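Long-range contact in UPF0135 protein SA1388 (Staphylococcus aureus subsp. aureus, PDB 3LNL), which is of unknown function but binds a pair of zinc ions and assembles into a toroidal NIF3-family hexamer capped by PII-like domains: residues Leu105-Val119 against Ser332-Leu344. The protein carries 2 engineered substitutions. Numbering follows the deposited sequence.
Sequences LDVNPHGVNMMLAKV and SEYVMKEGLKTLL. Engineered in segment 105-119: V119 (natural residue Ala). Unlike the reference sequence in segment 105-119: H110 (reference Tyr). With ZN (zinc ion), chain G; ZN (zinc ion), chain F.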
loop_
_atom_site.group_PDB
_atom_site.type_symbol
_atom_site.label_atom_id
_atom_site.label_comp_id
_atom_site.label_asym_id
_atom_site.label_seq_id
_atom_site.Cartn_x
_atom_site.Cartn_y
_atom_site.Cartn_z
ATOM N N LEU B 105 -21.570 8.719 18.588
ATOM C CA LEU B 105 -22.921 8.396 19.045
ATOM C C LEU B 105 -23.338 6.971 18.672
ATOM O O LEU B 105 -24.128 6.382 19.396
ATOM C CB LEU B 105 -23.920 9.422 18.496
ATOM C CG LEU B 105 -25.291 9.448 19.149
ATOM C CD1 LEU B 105 -25.228 10.030 20.578
ATOM C CD2 LEU B 105 -26.213 10.283 18.195
ATOM N N ASP B 106 -22.808 6.420 17.566
ATOM C CA ASP B 106 -23.059 5.007 17.195
ATOM C C ASP B 106 -22.519 4.033 18.231
ATOM O O ASP B 106 -23.074 2.943 18.390
ATOM C CB ASP B 106 -22.486 4.647 15.806
ATOM C CG ASP B 106 -23.310 5.251 14.670
ATOM O OD1 ASP B 106 -24.560 5.073 14.747
ATOM O OD2 ASP B 106 -22.720 5.878 13.727
ATOM N N VAL B 107 -21.447 4.421 18.927
ATOM C CA VAL B 107 -20.773 3.522 19.847
ATOM C C VAL B 107 -21.015 3.837 21.325
ATOM O O VAL B 107 -20.534 3.137 22.222
ATOM C CB VAL B 107 -19.265 3.473 19.596
ATOM C CG1 VAL B 107 -18.951 3.091 18.104
ATOM C CG2 VAL B 107 -18.563 4.793 20.083
ATOM N N ASN B 108 -21.824 4.843 21.593
ATOM C CA ASN B 108 -22.074 5.267 22.961
ATOM C C ASN B 108 -23.085 4.346 23.670
ATOM O O ASN B 108 -24.112 3.977 23.063
ATOM C CB ASN B 108 -22.637 6.667 22.926
ATOM C CG ASN B 108 -22.626 7.304 24.277
ATOM O OD1 ASN B 108 -23.625 7.239 25.012
ATOM N ND2 ASN B 108 -21.469 7.896 24.638
ATOM N N PRO B 109 -22.842 4.024 24.956
ATOM C CA PRO B 109 -23.826 3.207 25.692
ATOM C C PRO B 109 -25.237 3.764 25.700
ATOM O O PRO B 109 -26.174 3.001 25.890
ATOM C CB PRO B 109 -23.298 3.186 27.133
ATOM C CG PRO B 109 -21.839 3.660 27.073
ATOM C CD PRO B 109 -21.763 4.539 25.835
ATOM N N HIS B 110 -25.408 5.067 25.457
ATOM C CA HIS B 110 -26.755 5.646 25.346
ATOM C C HIS B 110 -27.074 6.121 23.946
ATOM O O HIS B 110 -28.023 6.870 23.737
ATOM C CB HIS B 110 -26.909 6.790 26.344
ATOM C CG HIS B 110 -26.599 6.375 27.735
ATOM N ND1 HIS B 110 -27.457 5.595 28.480
ATOM C CD2 HIS B 110 -25.498 6.574 28.504
ATOM C CE1 HIS B 110 -26.908 5.348 29.666
ATOM N NE2 HIS B 110 -25.719 5.932 29.701
ATOM N N GLY B 111 -26.260 5.678 22.996
ATOM C CA GLY B 111 -26.293 6.163 21.600
ATOM C C GLY B 111 -27.285 5.484 20.662
ATOM O O GLY B 111 -28.271 4.972 21.124
ATOM N N VAL B 112 -27.008 5.495 19.344
ATOM C CA VAL B 112 -27.990 5.123 18.314
ATOM C C VAL B 112 -28.603 3.698 18.526
ATOM O O VAL B 112 -29.824 3.464 18.389
ATOM C CB VAL B 112 -27.341 5.223 16.892
ATOM C CG1 VAL B 112 -28.271 4.754 15.785
ATOM C CG2 VAL B 112 -26.878 6.677 16.633
ATOM N N ASN B 113 -27.755 2.772 18.890
ATOM C CA ASN B 113 -28.170 1.379 19.042
ATOM C C ASN B 113 -28.908 1.063 20.308
ATOM O O ASN B 113 -29.897 0.335 20.247
ATOM C CB ASN B 113 -27.002 0.464 18.746
ATOM C CG ASN B 113 -26.526 0.674 17.327
ATOM O OD1 ASN B 113 -27.329 0.587 16.417
ATOM N ND2 ASN B 113 -25.261 1.081 17.147
ATOM N N MET B 114 -28.544 1.725 21.412
ATOM C CA MET B 114 -29.394 1.692 22.624
ATOM C C MET B 114 -30.757 2.276 22.295
ATOM O O MET B 114 -31.768 1.703 22.694
ATOM C CB MET B 114 -28.733 2.420 23.781
ATOM C CG MET B 114 -29.640 2.719 24.968
ATOM S SD MET B 114 -30.114 1.168 25.739
ATOM C CE MET B 114 -28.580 0.684 26.529
ATOM N N MET B 115 -30.792 3.413 21.577
ATOM C CA MET B 115 -32.053 4.046 21.176
ATOM C C MET B 115 -32.918 3.151 20.308
ATOM O O MET B 115 -34.132 3.025 20.539
ATOM C CB MET B 115 -31.784 5.345 20.422
ATOM C CG MET B 115 -31.216 6.447 21.315
ATOM S SD MET B 115 -30.580 7.738 20.295
ATOM C CE MET B 115 -29.629 8.747 21.476
ATOM N N LEU B 116 -32.306 2.521 19.322
ATOM C CA LEU B 116 -33.013 1.553 18.488
ATOM C C LEU B 116 -33.606 0.399 19.301
ATOM O O LEU B 116 -34.785 0.095 19.190
ATOM C CB LEU B 116 -32.099 1.035 17.362
ATOM C CG LEU B 116 -31.932 2.032 16.217
ATOM C CD1 LEU B 116 -30.737 1.583 15.324
ATOM C CD2 LEU B 116 -33.266 2.216 15.398
ATOM N N ALA B 117 -32.802 -0.202 20.174
ATOM C CA ALA B 117 -33.264 -1.310 21.004
ATOM C C ALA B 117 -34.433 -0.917 21.905
ATOM O O ALA B 117 -35.446 -1.643 21.999
ATOM C CB ALA B 117 -32.092 -1.890 21.841
ATOM N N LYS B 118 -34.332 0.258 22.497
ATOM C CA LYS B 118 -35.394 0.799 23.344
ATOM C C LYS B 118 -36.668 1.025 22.554
ATOM O O LYS B 118 -37.718 0.607 22.983
ATOM C CB LYS B 118 -34.926 2.096 24.037
ATOM C CG LYS B 118 -33.964 1.862 25.216
ATOM C CD LYS B 118 -34.682 1.189 26.390
ATOM C CE LYS B 118 -33.853 1.167 27.680
ATOM N NZ LYS B 118 -34.399 0.106 28.611
ATOM N N VAL B 119 -36.568 1.605 21.351
ATOM C CA VAL B 119 -37.761 1.823 20.533
ATOM C C VAL B 119 -38.403 0.500 20.071
ATOM O O VAL B 119 -39.605 0.394 19.891
ATOM C CB VAL B 119 -37.461 2.710 19.325
ATOM C CG1 VAL B 119 -38.735 2.905 18.486
ATOM C CG2 VAL B 119 -36.953 3.976 19.769
ATOM N N SER B 332 -33.686 4.403 9.570
ATOM C CA SER B 332 -34.089 4.167 10.930
ATOM C C SER B 332 -33.152 4.729 11.999
ATOM O O SER B 332 -33.573 4.860 13.133
ATOM C CB SER B 332 -34.404 2.719 11.200
ATOM O OG SER B 332 -35.574 2.318 10.510
ATOM N N GLU B 333 -31.950 5.156 11.637
ATOM C CA GLU B 333 -31.167 6.003 12.551
ATOM C C GLU B 333 -31.858 7.315 12.959
ATOM O O GLU B 333 -31.411 7.980 13.895
ATOM C CB GLU B 333 -29.802 6.300 11.957
ATOM C CG GLU B 333 -28.913 5.105 11.844
ATOM C CD GLU B 333 -27.517 5.503 11.573
ATOM O OE1 GLU B 333 -26.716 5.473 12.533
ATOM O OE2 GLU B 333 -27.238 5.932 10.438
ATOM N N TYR B 334 -32.971 7.671 12.300
ATOM C CA TYR B 334 -33.692 8.917 12.658
ATOM C C TYR B 334 -34.163 8.942 14.089
ATOM O O TYR B 334 -34.468 10.009 14.606
ATOM C CB TYR B 334 -34.920 9.174 11.741
ATOM C CG TYR B 334 -36.110 8.347 12.163
ATOM C CD1 TYR B 334 -36.985 8.837 13.098
ATOM C CD2 TYR B 334 -36.330 7.046 11.661
ATOM C CE1 TYR B 334 -38.072 8.092 13.556
ATOM C CE2 TYR B 334 -37.466 6.287 12.084
ATOM C CZ TYR B 334 -38.318 6.821 13.034
ATOM O OH TYR B 334 -39.392 6.124 13.526
ATOM N N VAL B 335 -34.202 7.781 14.754
ATOM C CA VAL B 335 -34.558 7.736 16.166
ATOM C C VAL B 335 -33.619 8.575 17.001
ATOM O O VAL B 335 -33.953 8.911 18.123
ATOM C CB VAL B 335 -34.598 6.251 16.771
ATOM C CG1 VAL B 335 -35.665 5.410 16.042
ATOM C CG2 VAL B 335 -33.217 5.577 16.696
ATOM N N MET B 336 -32.422 8.896 16.521
ATOM C CA MET B 336 -31.513 9.668 17.386
ATOM C C MET B 336 -31.924 11.141 17.538
ATOM O O MET B 336 -31.365 11.851 18.362
ATOM C CB MET B 336 -30.029 9.528 17.014
ATOM C CG MET B 336 -29.584 9.902 15.632
ATOM S SD MET B 336 -29.942 11.578 15.034
ATOM C CE MET B 336 -28.894 12.538 16.174
ATOM N N LYS B 337 -32.881 11.631 16.752
ATOM C CA LYS B 337 -33.256 13.031 16.885
ATOM C C LYS B 337 -33.954 13.215 18.232
ATOM O O LYS B 337 -33.542 14.015 19.058
ATOM C CB LYS B 337 -34.175 13.474 15.722
ATOM C CG LYS B 337 -33.522 13.390 14.328
ATOM C CD LYS B 337 -34.361 13.957 13.225
ATOM C CE LYS B 337 -35.714 13.172 13.100
ATOM N NZ LYS B 337 -36.410 13.713 11.928
ATOM N N GLU B 338 -35.033 12.474 18.456
ATOM C CA GLU B 338 -35.702 12.482 19.743
ATOM C C GLU B 338 -34.811 11.919 20.838
ATOM O O GLU B 338 -34.806 12.434 21.946
ATOM C CB GLU B 338 -37.018 11.683 19.729
ATOM C CG GLU B 338 -38.124 12.292 18.829
ATOM C CD GLU B 338 -38.740 13.593 19.348
ATOM O OE1 GLU B 338 -39.560 14.163 18.590
ATOM O OE2 GLU B 338 -38.420 14.052 20.467
ATOM N N GLY B 339 -34.033 10.890 20.534
ATOM C CA GLY B 339 -33.177 10.325 21.567
ATOM C C GLY B 339 -32.123 11.315 22.047
ATOM O O GLY B 339 -31.843 11.414 23.243
ATOM N N LEU B 340 -31.494 12.013 21.120
ATOM C CA LEU B 340 -30.454 12.956 21.493
ATOM C C LEU B 340 -31.069 14.201 22.149
ATOM O O LEU B 340 -30.478 14.769 23.100
ATOM C CB LEU B 340 -29.600 13.363 20.298
ATOM C CG LEU B 340 -28.464 14.363 20.580
ATOM C CD1 LEU B 340 -27.398 13.726 21.618
ATOM C CD2 LEU B 340 -27.811 14.774 19.208
ATOM N N LYS B 341 -32.265 14.593 21.699
ATOM C CA LYS B 341 -32.990 15.670 22.354
ATOM C C LYS B 341 -33.207 15.338 23.822
ATOM O O LYS B 341 -32.965 16.174 24.685
ATOM C CB LYS B 341 -34.325 15.967 21.710
ATOM C CG LYS B 341 -35.226 16.895 22.616
ATOM C CD LYS B 341 -36.657 16.755 22.353
ATOM C CE LYS B 341 -37.478 17.678 23.245
ATOM N NZ LYS B 341 -38.793 17.998 22.622
ATOM N N THR B 342 -33.661 14.118 24.104
ATOM C CA THR B 342 -33.902 13.705 25.488
ATOM C C THR B 342 -32.596 13.722 26.307
ATOM O O THR B 342 -32.518 14.309 27.390
ATOM C CB THR B 342 -34.577 12.313 25.537
ATOM O OG1 THR B 342 -35.830 12.430 24.893
ATOM C CG2 THR B 342 -34.750 11.783 27.049
ATOM N N LEU B 343 -31.562 13.128 25.757
ATOM C CA LEU B 343 -30.258 13.154 26.417
ATOM C C LEU B 343 -29.836 14.596 26.732
ATOM O O LEU B 343 -29.487 14.925 27.862
ATOM C CB LEU B 343 -29.198 12.483 25.563
ATOM C CG LEU B 343 -29.276 10.957 25.385
ATOM C CD1 LEU B 343 -28.228 10.516 24.403
ATOM C CD2 LEU B 343 -29.157 10.180 26.743
ATOM N N LEU B 344 -29.851 15.450 25.722
ATOM C CA LEU B 344 -29.335 16.808 25.889
ATOM C C LEU B 344 -30.149 17.625 26.890
ATOM O O LEU B 344 -29.582 18.399 27.679
ATOM C CB LEU B 344 -29.254 17.530 24.550
ATOM C CG LEU B 344 -28.452 18.841 24.551
ATOM C CD1 LEU B 344 -27.011 18.736 25.107
ATOM C CD2 LEU B 344 -28.380 19.426 23.096
HETATM ZN ZN ZN G . -24.794 5.844 12.699
HETATM ZN ZN ZN F . -25.563 6.382 9.300
HETATM O O HOH W 1 -23.918 6.848 7.849
HETATM O O HOH W 2 -24.579 4.386 9.283
HETATM O O HOH W 3 -24.103 6.601 10.880
HETATM O O HOH W 4 -24.330 4.036 11.549
#
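D106 and E333 meet through metal: D106 chelates the chain G zinc with both carboxylate oxygens, OD1 at 2.2 Å, whereas E333 gives the same ion OE1 and passes OE2 to the chain F zinc, 2.1 Å away. A carboxylate split between two ions is a bridging ligand, and water 3, bound to both, is a second bridge; this is the dinuclear centre of the NIF3 fold. The two carboxylate planes lie 17° apart, and the 3.1 Å between D106 OD1 and E333 OE1 reflects their shared ion. H68 completes the chain G site, H69 and H330 the chain F site. Beside the metals, V112 lays CG1 against E333 OE1 at 3.7 Å, an apolar flank to the ligand.

The remaining contact is apolar and centres on M115, a knob among M336, G339, L340 and L343. Its chain runs extended beyond CG (chi2 166°), which carries CE to 3.6 Å from G339 C, over backbone that bears no side chain, and tip to tip with L343 CD1. L343 CD1 also touches the carbonyl O of H110. On the other flank, V335 CG2 packs 3.6 Å from L116 CD2, the side chains crossing at about a right angle. Engineered V119 adds a looser touch on V335. M336, folded back at chi2 and chi3, sets CE 4.0 Å from L105 CD2.

The axes of segments 112-119 and 336-344 make an angle of 108° and come within 9.9 Å; the second continues to residue 350 in helix 336-350. Strand 357-359 flanks K337 and K341 of the second helix, while M114 and A117 of the first rest on strand 125-142, and D106 reaches L242 of strand 240-253.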